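CS6 fimbrial subunit B, CS6 fimbrial subunit A (Escherichia coli, PDB 4B9G) is a pilin of the CS6 colonization factor of enterotoxigenic Escherichia coli, probably serving in adhesion to the host, here completed by a fused donor strand of subunit A. Local coordinates at residues Asp16-Val21 / Lys152-Ser157; Lys33-Leu38 / Ser112-Gly117; Met43-Gly48 / Thr107-Ser112; Ile54-Ser59 / Gly132-Ser137. All blocks are in the same frame, centred on the assembly; numbering follows the deposited sequence.

Interaction 1: Asp16-Val21 / Lys152-Ser157; sequences DIDSAV and KNFPVS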
# COMPACT_ATOMS: atom_id res chain seq x y z
N ASP A 16 -9.29 9.11 -14.01
CA ASP A 16 -9.21 9.84 -12.75
C ASP A 16 -8.76 8.98 -11.58
O ASP A 16 -9.57 8.31 -10.95
CB ASP A 16 -10.48 10.59 -12.42
CG ASP A 16 -10.28 11.59 -11.33
OD1 ASP A 16 -9.78 12.69 -11.60
OD2 ASP A 16 -10.57 11.28 -10.18
N ILE A 17 -7.48 9.03 -11.26
CA ILE A 17 -6.98 8.15 -10.21
C ILE A 17 -7.51 8.49 -8.81
O ILE A 17 -7.79 7.60 -8.00
CB ILE A 17 -5.45 8.08 -10.26
CG1 ILE A 17 -4.93 6.98 -9.35
CG2 ILE A 17 -4.82 9.44 -9.95
CD1 ILE A 17 -3.53 6.56 -9.68
N ASP A 18 -7.71 9.77 -8.53
CA ASP A 18 -8.22 10.18 -7.22
C ASP A 18 -9.55 9.52 -6.90
O ASP A 18 -9.78 9.11 -5.76
CB ASP A 18 -8.44 11.70 -7.15
CG ASP A 18 -7.16 12.48 -7.01
OD1 ASP A 18 -6.17 11.94 -6.51
OD2 ASP A 18 -7.18 13.67 -7.38
N SER A 19 -10.45 9.46 -7.88
CA SER A 19 -11.77 8.88 -7.67
C SER A 19 -11.78 7.36 -7.75
O SER A 19 -12.78 6.74 -7.40
CB SER A 19 -12.79 9.46 -8.63
OG SER A 19 -12.48 9.18 -9.97
N ALA A 20 -10.71 6.73 -8.22
CA ALA A 20 -10.71 5.29 -8.42
C ALA A 20 -10.36 4.49 -7.17
O ALA A 20 -10.70 3.31 -7.10
CB ALA A 20 -9.75 4.92 -9.54
N VAL A 21 -9.65 5.04 -6.23
CA VAL A 21 -9.00 4.41 -5.10
C VAL A 21 -9.51 4.94 -3.78
O VAL A 21 -9.69 6.15 -3.61
CB VAL A 21 -7.47 4.62 -5.17
CG1 VAL A 21 -6.76 3.98 -4.09
CG2 VAL A 21 -6.93 4.25 -6.47
N LYS A 152 -0.59 9.00 -8.17
CA LYS A 152 -0.91 9.69 -6.96
C LYS A 152 -0.25 9.00 -5.78
O LYS A 152 -0.22 7.77 -5.70
CB LYS A 152 -2.41 9.79 -6.74
CG LYS A 152 -2.97 10.40 -5.50
CD LYS A 152 -2.91 11.82 -5.37
CE LYS A 152 -3.81 12.46 -4.32
NZ LYS A 152 -3.58 11.83 -3.17
N ASN A 153 0.31 9.81 -4.89
CA ASN A 153 0.76 9.35 -3.59
C ASN A 153 -0.34 9.59 -2.56
O ASN A 153 -0.53 10.71 -2.09
CB ASN A 153 2.07 10.03 -3.18
CG ASN A 153 3.23 9.66 -4.10
OD1 ASN A 153 3.17 8.69 -4.84
ND2 ASN A 153 4.30 10.46 -4.06
N PHE A 154 -1.10 8.55 -2.24
CA PHE A 154 -2.23 8.66 -1.31
C PHE A 154 -1.76 8.65 0.14
O PHE A 154 -1.02 7.74 0.54
CB PHE A 154 -3.20 7.48 -1.50
CG PHE A 154 -4.00 7.54 -2.76
CD1 PHE A 154 -5.24 8.19 -2.81
CD2 PHE A 154 -3.55 6.92 -3.91
CE1 PHE A 154 -5.98 8.23 -3.98
CE2 PHE A 154 -4.29 6.97 -5.09
CZ PHE A 154 -5.51 7.61 -5.12
N PRO A 155 -2.24 9.59 0.97
CA PRO A 155 -2.00 9.44 2.41
C PRO A 155 -2.67 8.19 2.97
O PRO A 155 -3.83 7.91 2.65
CB PRO A 155 -2.62 10.72 3.00
CG PRO A 155 -2.61 11.71 1.86
CD PRO A 155 -2.89 10.87 0.64
N VAL A 156 -1.92 7.46 3.81
CA VAL A 156 -2.38 6.24 4.44
C VAL A 156 -2.02 6.28 5.93
O VAL A 156 -1.07 6.98 6.32
CB VAL A 156 -1.76 4.98 3.74
CG1 VAL A 156 -2.19 4.90 2.30
CG2 VAL A 156 -0.25 4.97 3.85
N SER A 157 -2.74 5.51 6.74
CA SER A 157 -2.47 5.48 8.18
C SER A 157 -3.02 4.22 8.83
O SER A 157 -3.86 3.51 8.26
CB SER A 157 -3.08 6.70 8.88
OG SER A 157 -4.49 6.65 8.89
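A short, weakly bonded helix at Ile17-Ala20, closed by Ala20 N to Ile17 O, rests against strand 152-157, with the CA atoms of Ile17 and Lys152 7.1 Å apart and no hydrogen bond between the segments. Residues 16-21 belong to CssB, 152-157 to the donor strand of CssA, fused to CssB in this construct. Phe154 carries the contact and enters the CssB core, as expected of a donor-strand-complemented subunit. Its ring is layered between two aliphatic groups: Lys152 CG sits 3.6 Å above the plane, over the ring centre, and Val21 CG1 lies over the opposite face, shifted toward the rim, in a CH-pi contact of 4.1 Å to the Phe154 centroid. Val21 CB also closes on the ring tip, 3.6 Å from Phe154 CZ, while Ile17 O meets the ring edge in its plane. Lys152 has CG anti to the backbone N (chi1 176°) and bends at chi2 and chi4. Its CE passes 3.3 Å from Asp18 OD1, the two side chains crossing at about a right angle, but NZ stays 4.2 Å from that oxygen and makes a weak bond to Asn153 O. Asp16 OD2 accepts from Ser19 N through its anti lone pair, an Asx motif. The contact therefore rests on apolar packing round one ring; Asp18 and Lys152 probably add mild electrostatic attraction without a salt bridge.

Interaction 2: Lys33-Leu38 / Ser112-Gly117; sequences KLNSQL and SAIYTG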
# COMPACT_ATOMS: atom_id res chain seq x y z
N LYS A 33 0.47 -7.17 15.43
CA LYS A 33 1.19 -8.44 15.33
C LYS A 33 1.70 -8.77 13.93
O LYS A 33 1.18 -8.25 12.96
CB LYS A 33 0.31 -9.50 15.92
CG LYS A 33 -0.04 -9.21 17.35
CD LYS A 33 -0.38 -10.34 18.13
CE LYS A 33 -1.83 -10.34 18.61
NZ LYS A 33 -1.99 -9.55 19.89
N LEU A 34 2.76 -9.58 13.84
CA LEU A 34 3.23 -10.00 12.54
C LEU A 34 2.04 -10.47 11.72
O LEU A 34 1.17 -11.20 12.22
CB LEU A 34 4.25 -11.13 12.68
CG LEU A 34 5.71 -10.78 12.36
CD1 LEU A 34 6.11 -9.45 12.95
CD2 LEU A 34 6.63 -11.89 12.84
N ASN A 35 2.00 -10.00 10.49
CA ASN A 35 0.99 -10.38 9.51
C ASN A 35 -0.35 -9.66 9.68
O ASN A 35 -1.27 -9.91 8.90
CB ASN A 35 0.77 -11.91 9.52
CG ASN A 35 0.46 -12.47 8.14
OD1 ASN A 35 1.00 -12.02 7.14
ND2 ASN A 35 -0.43 -13.47 8.10
N SER A 36 -0.50 -8.76 10.61
CA SER A 36 -1.67 -7.93 10.81
C SER A 36 -1.85 -6.93 9.71
O SER A 36 -0.87 -6.42 9.16
CB SER A 36 -1.69 -7.22 12.15
OG SER A 36 -1.59 -8.04 13.24
N GLN A 37 -3.11 -6.65 9.39
CA GLN A 37 -3.41 -5.65 8.40
C GLN A 37 -3.43 -4.27 9.03
O GLN A 37 -4.17 -4.00 9.98
CB GLN A 37 -4.78 -5.92 7.75
CG GLN A 37 -4.86 -7.22 6.99
CD GLN A 37 -6.27 -7.51 6.55
OE1 GLN A 37 -6.84 -6.79 5.75
NE2 GLN A 37 -6.87 -8.55 7.11
N LEU A 38 -2.64 -3.35 8.48
CA LEU A 38 -2.54 -1.98 8.99
C LEU A 38 -3.55 -1.04 8.31
O LEU A 38 -4.06 -0.11 8.96
CB LEU A 38 -1.14 -1.45 8.81
CG LEU A 38 -0.04 -2.28 9.49
CD1 LEU A 38 1.34 -1.64 9.26
CD2 LEU A 38 -0.31 -2.48 10.98
N SER A 112 -4.04 -5.16 0.95
CA SER A 112 -3.78 -5.02 2.32
C SER A 112 -2.32 -4.65 2.60
O SER A 112 -1.41 -5.19 1.96
CB SER A 112 -4.24 -6.25 3.10
OG SER A 112 -3.57 -7.27 2.60
N ALA A 113 -2.10 -3.76 3.56
CA ALA A 113 -0.78 -3.45 4.11
C ALA A 113 -0.51 -4.39 5.27
O ALA A 113 -1.26 -4.36 6.26
CB ALA A 113 -0.74 -1.99 4.58
N ILE A 114 0.51 -5.22 5.14
CA ILE A 114 0.79 -6.31 6.08
C ILE A 114 2.03 -6.00 6.93
O ILE A 114 3.12 -5.82 6.39
CB ILE A 114 1.00 -7.64 5.32
CG1 ILE A 114 -0.20 -7.94 4.42
CG2 ILE A 114 1.29 -8.77 6.30
CD1 ILE A 114 -1.51 -7.99 5.15
N TYR A 115 1.84 -5.94 8.24
CA TYR A 115 2.90 -5.62 9.19
C TYR A 115 3.99 -6.69 9.20
O TYR A 115 3.70 -7.90 9.31
CB TYR A 115 2.29 -5.49 10.59
CG TYR A 115 3.27 -5.14 11.67
CD1 TYR A 115 3.65 -3.81 11.90
CD2 TYR A 115 3.83 -6.12 12.48
CE1 TYR A 115 4.56 -3.49 12.89
CE2 TYR A 115 4.74 -5.79 13.49
CZ TYR A 115 5.09 -4.47 13.70
OH TYR A 115 6.01 -4.15 14.67
N THR A 116 5.24 -6.24 9.13
CA THR A 116 6.39 -7.15 9.13
C THR A 116 7.40 -6.89 10.23
O THR A 116 8.37 -7.64 10.34
CB THR A 116 7.17 -7.08 7.82
OG1 THR A 116 7.69 -5.75 7.65
CG2 THR A 116 6.33 -7.42 6.68
N GLY A 117 7.21 -5.84 11.02
CA GLY A 117 8.17 -5.48 12.06
C GLY A 117 8.25 -3.97 12.19
O GLY A 117 7.43 -3.27 11.61
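The type II turn Lys33-Ser36 and the residues up to the corner at Leu38 lie along strand 112-117, both segments in CssB, and the Tyr115 side chain, with CG anti to the backbone N (chi1 -179°), fills the hollow of the turn. Tyr115 CD2 lies 3.4 Å from Lys33 O, Leu34 CA lies at the rim in the ring plane, and Leu34 CD1 crosses obliquely to meet Tyr115 CE2. On the other edge Leu38 CD1 approaches, while Leu38 CD2 rests 4.0 Å from Tyr115 CB; Gly117 N lies over one face. Tyr115 OH is hydrogen-bonded to Tyr125 OH. Two pairs of side chains stand side by side, pointing the same way: Asn35 OD1 nestles 3.4 Å from Ile114 CG2, and Gln37 CG lies against Ile114 CD1. The backbone fixes this fit: Asn35 N binds Tyr115 O, Tyr115 N gives a nearly straight bond (176°) to Ser36 O, and Leu38 N binds Ala113 O at 2.8 Å. Lys33 O is gripped twice, by Ser36 N and Ser36 OG, which should stiffen the turn. A type II turn thus leads into the antiparallel, non-hydrogen-bonded pair Gln37-Ile114 between strands 37-44 and 108-119 of the pilin sandwich.

Interaction 3: Met43-Gly48 / Thr107-Ser112; sequences MTIPAG and TSYTFS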
# COMPACT_ATOMS: atom_id res chain seq x y z
N MET A 43 -10.03 -0.46 -5.13
CA MET A 43 -10.08 0.31 -6.36
C MET A 43 -10.86 -0.42 -7.45
O MET A 43 -10.91 -1.63 -7.48
CB MET A 43 -8.69 0.64 -6.89
CG MET A 43 -7.88 -0.58 -7.35
SD MET A 43 -6.16 -0.21 -7.95
CE MET A 43 -5.31 0.27 -6.44
N THR A 44 -11.50 0.32 -8.33
CA THR A 44 -12.04 -0.31 -9.55
C THR A 44 -11.26 0.28 -10.71
O THR A 44 -11.01 1.44 -10.76
CB THR A 44 -13.59 -0.15 -9.75
OG1 THR A 44 -14.28 -0.81 -8.69
CG2 THR A 44 -14.07 -0.77 -11.07
N ILE A 45 -10.89 -0.53 -11.65
CA ILE A 45 -10.03 -0.09 -12.73
C ILE A 45 -10.84 0.69 -13.78
O ILE A 45 -11.78 0.13 -14.37
CB ILE A 45 -9.42 -1.34 -13.38
CG1 ILE A 45 -8.71 -2.21 -12.32
CG2 ILE A 45 -8.50 -0.93 -14.51
CD1 ILE A 45 -7.65 -1.52 -11.49
N PRO A 46 -10.48 1.95 -14.06
CA PRO A 46 -11.21 2.70 -15.08
C PRO A 46 -10.96 2.14 -16.47
O PRO A 46 -9.91 1.57 -16.77
CB PRO A 46 -10.61 4.10 -15.00
CG PRO A 46 -9.98 4.19 -13.66
CD PRO A 46 -9.50 2.81 -13.37
N ALA A 47 -11.93 2.33 -17.36
CA ALA A 47 -11.75 1.95 -18.76
C ALA A 47 -10.50 2.67 -19.28
O ALA A 47 -10.28 3.84 -18.98
CB ALA A 47 -12.96 2.34 -19.58
N GLY A 48 -9.67 1.96 -20.04
CA GLY A 48 -8.46 2.53 -20.58
C GLY A 48 -7.21 2.24 -19.76
O GLY A 48 -6.10 2.53 -20.22
N THR A 107 -13.27 -3.91 -13.26
CA THR A 107 -13.31 -4.85 -12.19
C THR A 107 -12.59 -4.30 -10.98
O THR A 107 -11.79 -3.39 -11.05
CB THR A 107 -12.69 -6.16 -12.52
OG1 THR A 107 -11.32 -5.97 -12.65
CG2 THR A 107 -13.21 -6.70 -13.70
N SER A 108 -12.91 -4.89 -9.86
CA SER A 108 -12.44 -4.34 -8.59
C SER A 108 -11.25 -5.13 -8.02
O SER A 108 -11.16 -6.35 -8.16
CB SER A 108 -13.59 -4.31 -7.58
OG SER A 108 -14.50 -3.26 -7.86
N TYR A 109 -10.34 -4.40 -7.37
CA TYR A 109 -9.15 -4.96 -6.74
C TYR A 109 -9.08 -4.49 -5.29
O TYR A 109 -9.44 -3.35 -4.95
CB TYR A 109 -7.87 -4.49 -7.48
CG TYR A 109 -7.71 -5.15 -8.82
CD1 TYR A 109 -8.53 -4.80 -9.88
CD2 TYR A 109 -6.82 -6.20 -9.00
CE1 TYR A 109 -8.44 -5.46 -11.10
CE2 TYR A 109 -6.73 -6.87 -10.22
CZ TYR A 109 -7.57 -6.51 -11.26
OH TYR A 109 -7.52 -7.17 -12.47
N THR A 110 -8.62 -5.38 -4.42
CA THR A 110 -8.36 -5.02 -3.04
C THR A 110 -6.95 -5.44 -2.66
O THR A 110 -6.43 -6.44 -3.17
CB THR A 110 -9.37 -5.62 -2.05
OG1 THR A 110 -9.26 -7.04 -2.07
CG2 THR A 110 -10.80 -5.17 -2.39
N PHE A 111 -6.35 -4.67 -1.77
CA PHE A 111 -5.00 -4.90 -1.29
C PHE A 111 -4.97 -4.63 0.21
O PHE A 111 -5.82 -3.89 0.74
CB PHE A 111 -3.97 -3.98 -1.97
CG PHE A 111 -3.96 -4.07 -3.49
CD1 PHE A 111 -4.88 -3.37 -4.25
CD2 PHE A 111 -2.99 -4.84 -4.15
CE1 PHE A 111 -4.86 -3.44 -5.62
CE2 PHE A 111 -2.97 -4.91 -5.54
CZ PHE A 111 -3.89 -4.21 -6.28
N SER A 112 -4.04 -5.16 0.95
CA SER A 112 -3.78 -5.02 2.32
C SER A 112 -2.32 -4.65 2.60
O SER A 112 -1.41 -5.19 1.96
CB SER A 112 -4.24 -6.25 3.10
OG SER A 112 -3.57 -7.27 2.60
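Tyr109 OH is the best-held polar atom, gripped by two hydrogen bonds, with Ala90 O and Lys104 N, which should limit rotation of that ring. Across the segments, both in CssB, Met43 O has the straightest bond, from Tyr109 N, 2.8 Å long with 170° at the hydrogen and nearly along the C=O axis, plus one CA-H contact from Ser108 CA. Met43 N bonds Tyr109 O in return, and Ile45 N binds Thr107 O, which also receives a CA-H contact from Thr44, at the end of the antiparallel pair 37-44 with 108-119 in the pilin's sandwich. On one face of the sheet the Thr44 and Ser108 hydroxyls meet tip to tip, OG1 to OG 2.6 Å; either may donate. The other face is mainly apolar. Met43, with CG in the crowded position between the backbone N and the carbonyl carbon (chi1 66°) and a bend at chi3, lays CG 3.9 Å from Tyr109 CB and turns CE to within 3.8 Å of Phe111 CE1. Its sulfur stands oblique to the Phe111 ring, a Met-aromatic contact with SD 5.5 Å from the centroid. Ile45, from the loop that follows, crosses Tyr109 obliquely, CG1 coming 3.5 Å from Tyr109 CE1. The pair is thus chemically two-sided: a short hydroxyl bond on the exposed face, and Met43, Tyr109 and Phe111 on the buried one, with Ile45 beside Tyr109.

Interaction 4: Ile54-Ser59 / Gly132-Ser137; sequences IVPTDS and GHLTVS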
# COMPACT_ATOMS: atom_id res chain seq x y z
N ILE A 54 1.39 -0.47 -7.39
CA ILE A 54 0.96 -0.09 -6.04
C ILE A 54 2.10 -0.43 -5.08
O ILE A 54 2.40 -1.60 -4.85
CB ILE A 54 -0.40 -0.75 -5.68
CG1 ILE A 54 -0.78 -0.40 -4.24
CG2 ILE A 54 -0.42 -2.27 -5.92
CD1 ILE A 54 -2.18 -0.80 -3.87
N VAL A 55 2.77 0.55 -4.55
CA VAL A 55 3.98 0.47 -3.80
C VAL A 55 4.08 1.57 -2.74
O VAL A 55 3.77 2.71 -3.03
CB VAL A 55 5.21 0.44 -4.76
CG1 VAL A 55 5.35 1.70 -5.40
CG2 VAL A 55 6.44 0.17 -4.07
N PRO A 56 4.46 1.22 -1.49
CA PRO A 56 4.67 2.32 -0.53
C PRO A 56 5.67 3.32 -1.07
O PRO A 56 6.67 2.95 -1.70
CB PRO A 56 5.21 1.59 0.70
CG PRO A 56 4.67 0.17 0.55
CD PRO A 56 4.76 -0.10 -0.91
N THR A 57 5.46 4.57 -0.80
CA THR A 57 6.37 5.61 -1.06
C THR A 57 7.64 5.41 -0.27
O THR A 57 7.66 4.92 0.84
CB THR A 57 5.63 6.90 -0.85
OG1 THR A 57 4.35 6.76 -1.53
CG2 THR A 57 6.33 7.97 -1.43
N ASP A 58 8.73 5.67 -0.93
CA ASP A 58 10.03 5.53 -0.25
C ASP A 58 10.36 4.12 0.28
O ASP A 58 10.97 3.98 1.34
CB ASP A 58 10.16 6.55 0.90
CG ASP A 58 9.92 7.99 0.45
OD1 ASP A 58 10.21 8.30 -0.72
OD2 ASP A 58 9.45 8.80 1.28
N SER A 59 9.98 3.08 -0.47
CA SER A 59 10.19 1.70 -0.06
C SER A 59 11.64 1.25 -0.18
O SER A 59 12.43 1.83 -0.94
CB SER A 59 9.29 0.79 -0.91
OG SER A 59 9.63 0.86 -2.28
N GLY A 132 1.87 7.49 6.46
CA GLY A 132 2.80 7.48 5.34
C GLY A 132 2.05 7.76 4.05
O GLY A 132 0.93 8.30 4.09
N HIS A 133 2.64 7.35 2.93
CA HIS A 133 2.02 7.51 1.62
C HIS A 133 2.18 6.24 0.82
O HIS A 133 3.15 5.50 1.01
CB HIS A 133 2.62 8.66 0.84
CG HIS A 133 2.27 10.01 1.40
ND1 HIS A 133 2.94 10.55 2.47
CD2 HIS A 133 1.30 10.90 1.07
CE1 HIS A 133 2.40 11.72 2.77
NE2 HIS A 133 1.42 11.97 1.93
N LEU A 134 1.22 6.01 -0.07
CA LEU A 134 1.19 4.85 -0.95
C LEU A 134 1.11 5.37 -2.39
O LEU A 134 0.20 6.11 -2.72
CB LEU A 134 -0.05 4.02 -0.65
CG LEU A 134 -0.24 2.80 -1.55
CD1 LEU A 134 0.79 1.70 -1.28
CD2 LEU A 134 -1.65 2.28 -1.38
N THR A 135 2.07 4.97 -3.23
CA THR A 135 2.04 5.32 -4.64
C THR A 135 1.16 4.32 -5.38
O THR A 135 1.38 3.10 -5.32
CB THR A 135 3.44 5.26 -5.26
OG1 THR A 135 4.30 6.19 -4.59
CG2 THR A 135 3.37 5.55 -6.76
N VAL A 136 0.16 4.84 -6.10
CA VAL A 136 -0.60 4.06 -7.06
C VAL A 136 -0.44 4.74 -8.42
O VAL A 136 -0.58 5.96 -8.54
CB VAL A 136 -2.10 3.96 -6.70
CG1 VAL A 136 -2.86 3.11 -7.72
CG2 VAL A 136 -2.29 3.42 -5.28
N SER A 137 -0.11 3.94 -9.43
CA SER A 137 0.05 4.44 -10.79
C SER A 137 -0.76 3.56 -11.75
O SER A 137 -0.83 2.35 -11.58
CB SER A 137 1.51 4.46 -11.23
OG SER A 137 2.28 5.20 -10.30
O HOH W 1 6.20 9.44 2.05
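In CssB, an antiparallel strand pair of the pilin's beta-sandwich, as in the immunoglobulin-like fold of fimbrial subunits, joins 54-59 to 132-137; the axes of strands 54-56 and 132-137 approach to 4.6 Å at 157°. Val55 and Thr135 form the hydrogen-bonded pair. Val55 N reaches Thr135 O, and Thr135 N reaches Val55 O at 2.8 Å, both in the carbonyl plane, the second more bent at 145°. In the type II turn Pro56-Ser59, Thr57 N gives its hydrogen to His133 O from above the carbonyl plane, off any lone pair. That oxygen also lies 3.1 Å from Thr57 OG1, at best a weak bond, while Thr57 OG1 is equally near Thr135 OG1; its single proton may go to either. Thr135 OG1 in turn finds its strongest partner in Asn153 OD1 of the fused CssA donor strand. Thr57 and Thr135 cross at about a right angle, each with its hydroxyl beside the backbone N, which brings the two oxygens together. On the opposite, buried face Leu134, with CG anti to the backbone N (chi1 177°), holds CD2 against Ile54 CG1 and CD1, both contacts 4.0 Å; Ile54 CG1 also touches Val136 CG2. Tyr82 and Ile84 close over Pro56. At the outer end a water links Asp58 OD2 and His133 ND1 by two weak bonds. Deeper in, Leu134 CD1 sits 3.6 Å from the Val55 carbonyl carbon.

Overall arrangement
The four contacts belong to one curled, mixed sheet, and no ligand or active site is involved. Interaction 1, between CssB and the fused CssA strand, lies about 10 Å, centre to centre, from interaction 4. They meet directly, through Phe154 N to Leu134 O (2.8 Å) and Ile17 CD1 packed on Val136 O. Interactions 2 and 3 follow the same strand pair, 37-44 with 108-119, share Ser112 and have centres about 22 Å apart. Interaction 3 also bridges the interior: Met43 CE touches Val136 CG1, Phe111 CE2 touches Ile54 CG2 at 3.7 Å, and Met43 CB meets Ala20 O. Interaction 2 stays clear of interaction 4, nearest atoms about 7 Å apart.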